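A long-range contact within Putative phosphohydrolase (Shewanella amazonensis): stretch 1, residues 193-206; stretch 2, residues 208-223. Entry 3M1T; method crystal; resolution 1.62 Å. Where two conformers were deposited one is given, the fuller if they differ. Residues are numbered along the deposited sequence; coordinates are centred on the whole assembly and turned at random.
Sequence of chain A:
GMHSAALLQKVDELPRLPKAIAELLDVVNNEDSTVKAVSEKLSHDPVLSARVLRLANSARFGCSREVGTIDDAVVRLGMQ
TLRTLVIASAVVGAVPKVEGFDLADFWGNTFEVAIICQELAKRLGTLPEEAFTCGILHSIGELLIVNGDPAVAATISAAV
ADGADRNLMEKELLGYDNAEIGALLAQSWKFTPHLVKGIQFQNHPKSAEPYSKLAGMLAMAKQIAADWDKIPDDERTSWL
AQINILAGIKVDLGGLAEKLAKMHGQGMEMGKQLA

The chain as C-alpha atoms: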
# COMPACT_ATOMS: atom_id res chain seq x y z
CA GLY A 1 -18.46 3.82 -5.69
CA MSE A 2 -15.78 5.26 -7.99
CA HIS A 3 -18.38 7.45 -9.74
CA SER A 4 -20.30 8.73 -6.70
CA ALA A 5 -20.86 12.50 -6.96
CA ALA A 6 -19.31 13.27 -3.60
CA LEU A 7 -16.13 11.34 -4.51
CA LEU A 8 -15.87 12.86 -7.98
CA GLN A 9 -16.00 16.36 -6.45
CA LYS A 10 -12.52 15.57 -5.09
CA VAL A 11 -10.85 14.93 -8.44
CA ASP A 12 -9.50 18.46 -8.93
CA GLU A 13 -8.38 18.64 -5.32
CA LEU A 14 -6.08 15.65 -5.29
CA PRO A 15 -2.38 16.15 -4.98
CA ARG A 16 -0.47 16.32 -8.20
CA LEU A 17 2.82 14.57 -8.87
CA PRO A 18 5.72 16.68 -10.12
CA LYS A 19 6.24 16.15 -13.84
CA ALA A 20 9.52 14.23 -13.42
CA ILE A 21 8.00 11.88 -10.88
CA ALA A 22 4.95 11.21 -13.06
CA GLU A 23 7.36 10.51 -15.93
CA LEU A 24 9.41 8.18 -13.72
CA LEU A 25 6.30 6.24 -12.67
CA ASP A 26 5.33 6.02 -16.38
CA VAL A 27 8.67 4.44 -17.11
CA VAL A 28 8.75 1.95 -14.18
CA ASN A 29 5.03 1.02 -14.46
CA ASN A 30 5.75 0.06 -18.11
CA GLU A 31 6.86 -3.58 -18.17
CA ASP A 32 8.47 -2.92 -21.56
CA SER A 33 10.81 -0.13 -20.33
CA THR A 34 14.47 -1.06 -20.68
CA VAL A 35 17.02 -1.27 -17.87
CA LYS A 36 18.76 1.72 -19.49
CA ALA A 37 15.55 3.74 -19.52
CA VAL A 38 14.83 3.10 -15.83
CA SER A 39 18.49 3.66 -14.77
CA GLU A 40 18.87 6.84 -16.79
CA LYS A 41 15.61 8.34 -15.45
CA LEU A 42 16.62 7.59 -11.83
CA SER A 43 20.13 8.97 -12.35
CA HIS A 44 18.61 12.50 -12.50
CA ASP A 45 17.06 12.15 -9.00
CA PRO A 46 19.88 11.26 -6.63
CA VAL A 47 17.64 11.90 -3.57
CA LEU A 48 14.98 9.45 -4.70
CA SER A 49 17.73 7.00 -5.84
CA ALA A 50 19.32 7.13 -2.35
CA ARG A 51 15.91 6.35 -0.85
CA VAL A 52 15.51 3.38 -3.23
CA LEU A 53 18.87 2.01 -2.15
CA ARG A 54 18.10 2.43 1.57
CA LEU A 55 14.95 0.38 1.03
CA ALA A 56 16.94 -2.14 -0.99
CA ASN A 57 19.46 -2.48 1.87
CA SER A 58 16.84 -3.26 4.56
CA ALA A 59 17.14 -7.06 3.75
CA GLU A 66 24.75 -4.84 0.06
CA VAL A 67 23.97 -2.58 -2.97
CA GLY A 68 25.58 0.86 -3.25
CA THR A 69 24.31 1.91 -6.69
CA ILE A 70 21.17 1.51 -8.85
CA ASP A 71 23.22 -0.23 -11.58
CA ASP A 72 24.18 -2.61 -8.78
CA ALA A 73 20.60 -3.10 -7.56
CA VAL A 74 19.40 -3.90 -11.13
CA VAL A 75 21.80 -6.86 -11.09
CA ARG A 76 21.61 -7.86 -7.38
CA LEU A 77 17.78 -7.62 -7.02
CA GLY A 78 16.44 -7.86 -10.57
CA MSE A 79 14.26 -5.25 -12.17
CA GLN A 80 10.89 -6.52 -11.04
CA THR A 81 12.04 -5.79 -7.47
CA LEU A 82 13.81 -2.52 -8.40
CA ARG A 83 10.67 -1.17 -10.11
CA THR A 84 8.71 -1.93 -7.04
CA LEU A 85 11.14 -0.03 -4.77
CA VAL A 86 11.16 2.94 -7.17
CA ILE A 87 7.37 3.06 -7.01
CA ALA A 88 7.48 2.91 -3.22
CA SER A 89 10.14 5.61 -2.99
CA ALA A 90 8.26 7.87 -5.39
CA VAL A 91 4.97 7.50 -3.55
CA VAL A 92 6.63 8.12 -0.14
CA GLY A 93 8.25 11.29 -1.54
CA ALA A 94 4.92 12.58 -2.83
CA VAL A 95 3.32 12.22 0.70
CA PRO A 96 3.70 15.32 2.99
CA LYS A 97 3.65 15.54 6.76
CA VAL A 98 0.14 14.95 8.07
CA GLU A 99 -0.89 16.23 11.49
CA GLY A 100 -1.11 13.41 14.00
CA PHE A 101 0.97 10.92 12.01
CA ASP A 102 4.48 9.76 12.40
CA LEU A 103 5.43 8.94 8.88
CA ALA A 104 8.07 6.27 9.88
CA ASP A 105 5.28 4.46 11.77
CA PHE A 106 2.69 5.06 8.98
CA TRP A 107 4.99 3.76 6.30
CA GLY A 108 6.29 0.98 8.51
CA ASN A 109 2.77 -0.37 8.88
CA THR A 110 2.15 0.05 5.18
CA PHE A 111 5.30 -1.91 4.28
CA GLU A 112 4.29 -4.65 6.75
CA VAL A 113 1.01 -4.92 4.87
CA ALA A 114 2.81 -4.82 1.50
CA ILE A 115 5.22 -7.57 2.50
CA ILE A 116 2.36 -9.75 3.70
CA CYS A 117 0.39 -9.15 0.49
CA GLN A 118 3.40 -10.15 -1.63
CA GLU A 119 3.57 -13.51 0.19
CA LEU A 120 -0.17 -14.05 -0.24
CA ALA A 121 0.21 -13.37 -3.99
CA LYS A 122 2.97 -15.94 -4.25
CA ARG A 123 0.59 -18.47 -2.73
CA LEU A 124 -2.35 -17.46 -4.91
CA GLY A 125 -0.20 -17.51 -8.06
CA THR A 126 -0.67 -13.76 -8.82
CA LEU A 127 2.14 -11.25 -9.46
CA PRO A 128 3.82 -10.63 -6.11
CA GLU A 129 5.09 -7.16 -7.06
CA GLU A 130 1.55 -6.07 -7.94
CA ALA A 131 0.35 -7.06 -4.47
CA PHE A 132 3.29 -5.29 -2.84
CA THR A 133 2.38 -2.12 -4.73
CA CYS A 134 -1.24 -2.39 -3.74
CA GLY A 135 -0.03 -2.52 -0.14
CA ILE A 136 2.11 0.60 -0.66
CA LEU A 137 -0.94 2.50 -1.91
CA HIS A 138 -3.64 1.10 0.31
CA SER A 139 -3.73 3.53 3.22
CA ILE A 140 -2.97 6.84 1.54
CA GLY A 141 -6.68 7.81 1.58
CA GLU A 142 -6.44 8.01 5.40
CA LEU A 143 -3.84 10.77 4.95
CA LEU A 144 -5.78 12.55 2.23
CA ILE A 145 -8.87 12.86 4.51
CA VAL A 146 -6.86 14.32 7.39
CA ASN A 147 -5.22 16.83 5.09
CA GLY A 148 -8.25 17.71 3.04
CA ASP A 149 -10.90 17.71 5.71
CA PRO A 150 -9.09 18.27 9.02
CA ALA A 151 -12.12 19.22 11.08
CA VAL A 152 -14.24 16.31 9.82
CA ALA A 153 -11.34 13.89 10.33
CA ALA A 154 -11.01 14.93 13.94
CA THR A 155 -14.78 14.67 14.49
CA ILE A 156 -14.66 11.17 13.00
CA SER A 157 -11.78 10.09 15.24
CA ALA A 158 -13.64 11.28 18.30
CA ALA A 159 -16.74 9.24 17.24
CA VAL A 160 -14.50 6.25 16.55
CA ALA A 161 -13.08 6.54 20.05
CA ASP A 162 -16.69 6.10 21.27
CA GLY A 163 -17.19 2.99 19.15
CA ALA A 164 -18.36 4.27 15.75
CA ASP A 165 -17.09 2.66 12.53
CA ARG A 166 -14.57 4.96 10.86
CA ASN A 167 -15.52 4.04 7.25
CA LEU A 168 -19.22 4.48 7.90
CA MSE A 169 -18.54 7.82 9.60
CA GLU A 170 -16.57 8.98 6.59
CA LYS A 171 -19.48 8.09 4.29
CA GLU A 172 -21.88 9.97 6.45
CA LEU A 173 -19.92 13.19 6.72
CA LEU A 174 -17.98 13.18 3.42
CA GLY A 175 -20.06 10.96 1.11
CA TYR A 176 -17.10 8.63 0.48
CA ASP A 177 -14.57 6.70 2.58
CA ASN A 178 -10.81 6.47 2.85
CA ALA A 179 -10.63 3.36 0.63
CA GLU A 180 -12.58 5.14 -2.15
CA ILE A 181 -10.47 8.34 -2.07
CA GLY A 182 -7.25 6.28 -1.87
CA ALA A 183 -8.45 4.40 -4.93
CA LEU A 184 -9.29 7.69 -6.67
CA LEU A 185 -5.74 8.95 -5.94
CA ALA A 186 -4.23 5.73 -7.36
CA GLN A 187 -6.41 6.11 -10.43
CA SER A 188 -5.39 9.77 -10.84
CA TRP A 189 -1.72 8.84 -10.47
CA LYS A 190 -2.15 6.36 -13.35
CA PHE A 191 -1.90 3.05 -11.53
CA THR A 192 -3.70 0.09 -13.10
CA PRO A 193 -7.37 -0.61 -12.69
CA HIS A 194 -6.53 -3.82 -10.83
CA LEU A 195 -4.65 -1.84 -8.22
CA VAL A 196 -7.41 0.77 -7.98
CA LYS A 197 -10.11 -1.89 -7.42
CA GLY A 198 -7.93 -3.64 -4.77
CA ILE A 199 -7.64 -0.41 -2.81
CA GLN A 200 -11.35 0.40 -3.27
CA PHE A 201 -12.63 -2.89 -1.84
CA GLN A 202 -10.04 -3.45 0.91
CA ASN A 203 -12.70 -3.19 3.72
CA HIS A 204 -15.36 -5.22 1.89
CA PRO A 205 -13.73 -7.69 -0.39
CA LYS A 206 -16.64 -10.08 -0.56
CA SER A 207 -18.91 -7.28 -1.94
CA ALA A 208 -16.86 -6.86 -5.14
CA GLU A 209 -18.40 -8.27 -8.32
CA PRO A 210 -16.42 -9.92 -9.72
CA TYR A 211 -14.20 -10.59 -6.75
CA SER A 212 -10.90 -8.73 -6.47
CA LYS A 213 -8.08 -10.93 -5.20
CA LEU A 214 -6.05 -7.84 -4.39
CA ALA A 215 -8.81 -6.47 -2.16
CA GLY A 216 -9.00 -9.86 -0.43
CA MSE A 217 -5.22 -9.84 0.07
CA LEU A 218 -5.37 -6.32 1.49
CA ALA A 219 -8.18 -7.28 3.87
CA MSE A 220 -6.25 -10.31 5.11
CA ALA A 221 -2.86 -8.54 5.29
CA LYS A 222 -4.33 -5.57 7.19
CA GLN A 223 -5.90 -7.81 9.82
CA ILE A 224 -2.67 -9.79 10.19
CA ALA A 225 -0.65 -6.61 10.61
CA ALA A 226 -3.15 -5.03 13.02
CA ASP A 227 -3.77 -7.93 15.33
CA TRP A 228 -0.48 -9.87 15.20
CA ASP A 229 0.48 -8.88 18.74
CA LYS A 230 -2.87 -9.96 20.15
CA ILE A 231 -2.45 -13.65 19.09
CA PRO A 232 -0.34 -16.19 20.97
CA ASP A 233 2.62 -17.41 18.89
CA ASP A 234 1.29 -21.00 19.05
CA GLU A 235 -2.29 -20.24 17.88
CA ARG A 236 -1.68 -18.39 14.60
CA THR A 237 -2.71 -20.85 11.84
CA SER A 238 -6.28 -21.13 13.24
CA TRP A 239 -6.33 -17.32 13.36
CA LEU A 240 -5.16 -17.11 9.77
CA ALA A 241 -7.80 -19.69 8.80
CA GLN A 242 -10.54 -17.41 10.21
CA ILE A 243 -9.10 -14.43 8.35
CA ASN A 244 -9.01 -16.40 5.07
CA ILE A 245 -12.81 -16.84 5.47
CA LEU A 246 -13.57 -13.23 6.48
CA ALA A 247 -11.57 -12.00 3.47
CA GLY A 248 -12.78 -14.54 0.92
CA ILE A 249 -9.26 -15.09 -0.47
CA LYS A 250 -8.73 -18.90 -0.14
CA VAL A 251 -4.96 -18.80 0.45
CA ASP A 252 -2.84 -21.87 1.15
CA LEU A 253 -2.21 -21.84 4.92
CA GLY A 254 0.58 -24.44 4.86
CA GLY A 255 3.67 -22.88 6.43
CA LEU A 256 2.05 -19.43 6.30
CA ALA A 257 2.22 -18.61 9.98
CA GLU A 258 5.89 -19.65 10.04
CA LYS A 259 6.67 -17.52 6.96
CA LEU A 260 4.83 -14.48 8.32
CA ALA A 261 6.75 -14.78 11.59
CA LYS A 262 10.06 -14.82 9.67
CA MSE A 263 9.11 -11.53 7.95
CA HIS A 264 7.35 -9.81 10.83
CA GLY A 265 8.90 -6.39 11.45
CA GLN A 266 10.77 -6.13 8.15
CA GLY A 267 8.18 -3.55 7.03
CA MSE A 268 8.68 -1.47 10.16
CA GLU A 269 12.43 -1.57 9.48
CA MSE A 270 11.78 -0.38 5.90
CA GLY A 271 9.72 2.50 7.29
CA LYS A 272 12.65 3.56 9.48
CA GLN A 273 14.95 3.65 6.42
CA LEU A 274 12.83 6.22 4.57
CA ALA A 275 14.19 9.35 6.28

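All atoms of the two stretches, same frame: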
# COMPACT_ATOMS: atom_id res chain seq x y z
N PRO A 193 -6.06 -0.34 -13.25
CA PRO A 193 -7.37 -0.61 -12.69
C PRO A 193 -7.42 -1.76 -11.67
O PRO A 193 -8.14 -1.66 -10.69
CB PRO A 193 -8.21 -0.97 -13.90
CG PRO A 193 -7.57 -0.29 -15.05
CD PRO A 193 -6.11 -0.21 -14.72
N HIS A 194 -6.60 -2.78 -11.84
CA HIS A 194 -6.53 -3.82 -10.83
C HIS A 194 -6.14 -3.29 -9.45
O HIS A 194 -6.72 -3.65 -8.43
CB HIS A 194 -5.51 -4.94 -11.21
CG HIS A 194 -5.93 -5.78 -12.34
ND1 HIS A 194 -7.19 -6.31 -12.45
CD2 HIS A 194 -5.24 -6.21 -13.43
CE1 HIS A 194 -7.28 -6.98 -13.59
NE2 HIS A 194 -6.10 -6.95 -14.19
N LEU A 195 -5.11 -2.46 -9.44
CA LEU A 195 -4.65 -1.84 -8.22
C LEU A 195 -5.74 -1.00 -7.60
O LEU A 195 -6.00 -1.02 -6.39
CB LEU A 195 -3.36 -1.05 -8.46
CG LEU A 195 -2.13 -1.93 -8.68
CD1 LEU A 195 -0.94 -1.08 -9.11
CD2 LEU A 195 -1.73 -2.67 -7.41
N VAL A 196 -6.34 -0.12 -8.42
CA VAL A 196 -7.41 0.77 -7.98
C VAL A 196 -8.55 -0.03 -7.31
O VAL A 196 -8.98 0.33 -6.20
CB VAL A 196 -7.94 1.63 -9.16
CG1 VAL A 196 -9.20 2.45 -8.72
CG2 VAL A 196 -6.77 2.51 -9.67
N LYS A 197 -8.98 -1.09 -7.95
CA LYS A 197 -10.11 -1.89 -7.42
C LYS A 197 -9.70 -2.60 -6.13
O LYS A 197 -10.52 -2.69 -5.19
CB LYS A 197 -10.56 -2.86 -8.45
CG LYS A 197 -11.77 -3.69 -7.97
CD LYS A 197 -12.09 -4.77 -9.00
CE LYS A 197 -13.37 -5.51 -8.64
NZ LYS A 197 -13.62 -6.56 -9.65
N GLY A 198 -8.44 -3.01 -6.04
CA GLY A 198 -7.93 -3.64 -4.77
C GLY A 198 -8.05 -2.68 -3.62
O GLY A 198 -8.60 -3.02 -2.57
N ILE A 199 -7.56 -1.45 -3.82
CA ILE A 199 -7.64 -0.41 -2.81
C ILE A 199 -9.10 -0.13 -2.43
O ILE A 199 -9.45 -0.03 -1.26
CB ILE A 199 -6.93 0.90 -3.29
CG1 ILE A 199 -5.46 0.58 -3.59
CG2 ILE A 199 -7.07 1.99 -2.22
CD1 ILE A 199 -4.80 1.68 -4.47
N GLN A 200 -9.96 0.05 -3.44
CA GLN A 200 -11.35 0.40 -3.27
C GLN A 200 -12.10 -0.58 -2.36
O GLN A 200 -12.86 -0.15 -1.50
CB GLN A 200 -12.03 0.46 -4.64
CG GLN A 200 -13.48 0.77 -4.56
CD GLN A 200 -14.22 0.57 -5.86
OE1 GLN A 200 -13.67 0.09 -6.90
NE2 GLN A 200 -15.50 0.93 -5.84
N PHE A 201 -11.84 -1.88 -2.54
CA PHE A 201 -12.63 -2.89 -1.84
C PHE A 201 -11.93 -3.48 -0.63
O PHE A 201 -12.41 -4.45 -0.07
CB PHE A 201 -13.07 -3.99 -2.80
CG PHE A 201 -14.27 -3.62 -3.62
CD1 PHE A 201 -15.55 -3.78 -3.10
CD2 PHE A 201 -14.10 -3.10 -4.88
CE1 PHE A 201 -16.65 -3.40 -3.83
CE2 PHE A 201 -15.20 -2.70 -5.63
CZ PHE A 201 -16.47 -2.87 -5.09
N GLN A 202 -10.82 -2.87 -0.18
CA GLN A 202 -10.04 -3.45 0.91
C GLN A 202 -10.85 -3.78 2.20
O GLN A 202 -10.40 -4.61 2.99
CB GLN A 202 -8.88 -2.54 1.25
CG GLN A 202 -9.29 -1.19 1.85
CD GLN A 202 -8.10 -0.31 2.06
OE1 GLN A 202 -7.45 -0.31 3.11
NE2 GLN A 202 -7.72 0.43 0.98
N ASN A 203 -11.89 -3.00 2.48
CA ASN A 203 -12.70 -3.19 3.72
C ASN A 203 -13.93 -4.05 3.53
O ASN A 203 -14.56 -4.43 4.56
CB ASN A 203 -13.09 -1.83 4.25
CG ASN A 203 -11.90 -1.02 4.67
OD1 ASN A 203 -10.95 -1.55 5.25
ND2 ASN A 203 -11.91 0.27 4.33
N HIS A 204 -14.21 -4.42 2.28
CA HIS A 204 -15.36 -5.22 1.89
C HIS A 204 -15.09 -6.08 0.71
O HIS A 204 -15.80 -6.03 -0.28
CB HIS A 204 -16.53 -4.33 1.58
CG HIS A 204 -17.05 -3.63 2.80
ND1 HIS A 204 -17.73 -4.31 3.79
CD2 HIS A 204 -16.93 -2.35 3.22
CE1 HIS A 204 -18.04 -3.46 4.75
NE2 HIS A 204 -17.57 -2.27 4.43
N PRO A 205 -14.09 -6.94 0.82
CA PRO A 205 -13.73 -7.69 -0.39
C PRO A 205 -14.81 -8.60 -0.95
O PRO A 205 -14.93 -8.76 -2.17
CB PRO A 205 -12.49 -8.47 0.04
CG PRO A 205 -12.62 -8.56 1.51
CD PRO A 205 -13.20 -7.26 1.94
N LYS A 206 -15.64 -9.19 -0.06
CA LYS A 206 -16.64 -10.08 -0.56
C LYS A 206 -17.78 -9.37 -1.30
O LYS A 206 -18.57 -10.05 -1.95
CB LYS A 206 -17.17 -11.01 0.57
CG LYS A 206 -16.08 -11.90 1.12
CD LYS A 206 -16.58 -13.01 2.13
CE LYS A 206 -16.97 -12.38 3.41
NZ LYS A 206 -16.83 -13.39 4.53
N ALA A 208 -17.29 -7.14 -3.78
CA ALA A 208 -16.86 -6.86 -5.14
C ALA A 208 -17.39 -7.87 -6.14
O ALA A 208 -17.36 -9.08 -5.89
CB ALA A 208 -15.33 -6.86 -5.20
N GLU A 209 -17.89 -7.40 -7.28
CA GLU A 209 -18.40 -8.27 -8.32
C GLU A 209 -17.83 -7.86 -9.65
O GLU A 209 -18.11 -6.74 -10.12
CB GLU A 209 -19.92 -8.19 -8.41
CG GLU A 209 -20.50 -9.08 -9.45
CD GLU A 209 -20.14 -10.55 -9.21
OE1 GLU A 209 -20.31 -11.00 -8.04
OE2 GLU A 209 -19.66 -11.22 -10.13
N PRO A 210 -16.99 -8.68 -10.28
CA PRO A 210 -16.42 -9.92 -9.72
C PRO A 210 -15.47 -9.64 -8.58
O PRO A 210 -15.05 -8.50 -8.35
CB PRO A 210 -15.64 -10.48 -10.90
CG PRO A 210 -15.30 -9.33 -11.74
CD PRO A 210 -16.38 -8.35 -11.58
N TYR A 211 -15.13 -10.71 -7.85
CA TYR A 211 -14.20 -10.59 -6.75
C TYR A 211 -12.84 -10.09 -7.15
O TYR A 211 -12.30 -10.47 -8.19
CB TYR A 211 -14.04 -11.99 -6.15
CG TYR A 211 -13.26 -12.02 -4.85
CD1 TYR A 211 -13.84 -11.61 -3.65
CD2 TYR A 211 -11.96 -12.50 -4.82
CE1 TYR A 211 -13.10 -11.66 -2.43
CE2 TYR A 211 -11.26 -12.55 -3.63
CZ TYR A 211 -11.81 -12.11 -2.47
OH TYR A 211 -11.05 -12.19 -1.32
N SER A 212 -12.28 -9.22 -6.32
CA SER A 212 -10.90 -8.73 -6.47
C SER A 212 -9.99 -9.48 -5.50
O SER A 212 -10.08 -9.30 -4.27
CB SER A 212 -10.83 -7.25 -6.13
OG SER A 212 -9.46 -6.79 -5.99
N LYS A 213 -9.09 -10.27 -6.06
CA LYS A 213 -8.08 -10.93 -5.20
C LYS A 213 -7.21 -9.94 -4.43
O LYS A 213 -6.89 -10.15 -3.27
CB LYS A 213 -7.24 -11.91 -5.98
CG LYS A 213 -8.02 -13.12 -6.48
CD LYS A 213 -7.17 -13.99 -7.43
CE LYS A 213 -8.00 -15.24 -7.86
NZ LYS A 213 -7.27 -15.90 -8.99
N LEU A 214 -6.84 -8.83 -5.09
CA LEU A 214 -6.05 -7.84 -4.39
C LEU A 214 -6.76 -7.24 -3.18
O LEU A 214 -6.13 -7.05 -2.15
CB LEU A 214 -5.59 -6.72 -5.35
CG LEU A 214 -4.48 -7.13 -6.29
CD1 LEU A 214 -4.35 -5.99 -7.34
CD2 LEU A 214 -3.08 -7.23 -5.54
N ALA A 215 -8.05 -6.97 -3.29
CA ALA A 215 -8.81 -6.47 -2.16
C ALA A 215 -8.85 -7.51 -1.05
O ALA A 215 -8.71 -7.14 0.09
CB ALA A 215 -10.24 -6.07 -2.56
N GLY A 216 -8.99 -8.76 -1.43
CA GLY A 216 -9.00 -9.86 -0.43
C GLY A 216 -7.66 -9.94 0.27
O GLY A 216 -7.59 -10.12 1.50
N MSE A 217 -6.59 -9.85 -0.52
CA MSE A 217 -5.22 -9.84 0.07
C MSE A 217 -5.05 -8.68 1.02
O MSE A 217 -4.47 -8.83 2.13
CB MSE A 217 -4.13 -9.75 -1.03
CG MSE A 217 -3.95 -11.04 -1.83
SE MSE A 217 -2.61 -10.87 -3.14
CE MSE A 217 -3.67 -10.90 -4.76
N LEU A 218 -5.47 -7.46 0.61
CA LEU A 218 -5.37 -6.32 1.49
C LEU A 218 -6.14 -6.56 2.79
O LEU A 218 -5.63 -6.31 3.90
CB LEU A 218 -5.84 -5.00 0.87
CG LEU A 218 -4.93 -4.33 -0.10
CD1 LEU A 218 -5.73 -3.11 -0.64
CD2 LEU A 218 -3.59 -3.94 0.57
N ALA A 219 -7.35 -7.06 2.66
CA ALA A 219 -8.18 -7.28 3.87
C ALA A 219 -7.47 -8.21 4.86
O ALA A 219 -7.40 -7.93 6.08
CB ALA A 219 -9.53 -7.81 3.48
N MSE A 220 -6.94 -9.30 4.32
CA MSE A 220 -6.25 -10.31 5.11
C MSE A 220 -4.96 -9.75 5.73
O MSE A 220 -4.73 -9.84 6.94
CB MSE A 220 -5.98 -11.54 4.27
CG MSE A 220 -5.13 -12.58 4.98
SE MSE A 220 -5.53 -14.33 4.26
CE MSE A 220 -4.66 -15.40 5.67
N ALA A 221 -4.16 -9.08 4.89
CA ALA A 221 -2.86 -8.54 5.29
C ALA A 221 -3.04 -7.46 6.36
O ALA A 221 -2.27 -7.38 7.33
CB ALA A 221 -2.11 -8.01 4.05
N LYS A 222 -4.06 -6.60 6.20
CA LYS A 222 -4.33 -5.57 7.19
C LYS A 222 -4.67 -6.11 8.57
O LYS A 222 -4.23 -5.57 9.57
CB LYS A 222 -5.46 -4.65 6.73
CG LYS A 222 -5.09 -3.75 5.58
CD LYS A 222 -6.30 -3.01 5.07
CE LYS A 222 -6.83 -1.96 6.05
NZ LYS A 222 -8.14 -1.41 5.62
N GLN A 223 -5.49 -7.15 8.57
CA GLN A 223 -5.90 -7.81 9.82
C GLN A 223 -4.72 -8.48 10.47
O GLN A 223 -4.55 -8.38 11.70
CB GLN A 223 -7.07 -8.75 9.56
CG GLN A 223 -7.69 -9.26 10.92
CD GLN A 223 -9.05 -9.89 10.82
OE1 GLN A 223 -9.73 -9.80 9.80
NE2 GLN A 223 -9.48 -10.59 11.92
O HOH W 1 -8.31 -5.96 -8.27
O HOH W 2 -11.40 -8.41 -10.04
O HOH W 3 -9.57 1.70 5.26
O HOH W 4 -12.71 -8.31 -3.68
O HOH W 5 -17.49 -11.27 -4.42

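Two helices, 193-200 and 213-223, pack closely through small residues, their axes approaching to 7.3 Å at 42°, while lysine hydrogen bonds and bridging waters tie down the flanking segments; 854 Å² is buried in all. The closest CA-CA approach between the two helices is at G198, whose CA lies 3.9 Å from A215 CA and 3.9 Å from L214 CB. A CB on G198 would fall 2.8 Å from L214 CB, a clash, so the absence of a side chain permits this spacing. A215 CA also makes a CA-H...O contact with G198 O at 3.5 Å. The A215 methyl points toward stretch 1 and meets F201 CB (CB to CB, 3.5 Å). One turn on, A219 CB packs against P205 CG at 3.7 Å, the compact proline ring filling the space beside the two alanines. L218 CD1 reaches Q202 CB at 3.7 Å, and L214 CD1 touches L195 CD2 at 4.2 Å. The F201 ring receives A208 over one face, with A208 CB 3.7 Å from the ring centroid.

Polar links frame this apolar center. K197, fully extended with all chi angles t, spans past A208 and S212 to donate from NZ to P210 O (2.7 Å); water 2 joins the same NZ to Y211 O. K222 NZ donates to Q202 OE1 (2.8 Å), while Q202 NE2 donates to I199 O (2.9 Å), so both ends of the buried amide are used. A208 N donates to P205 O (3.3 Å), closing the short connection, and water 4 bridges P205 O to S212 N. S212 caps the second helix, its OG accepting from A215 N (3.1 Å); water 1 links that OG to H194 O, joining the cap to the first helix.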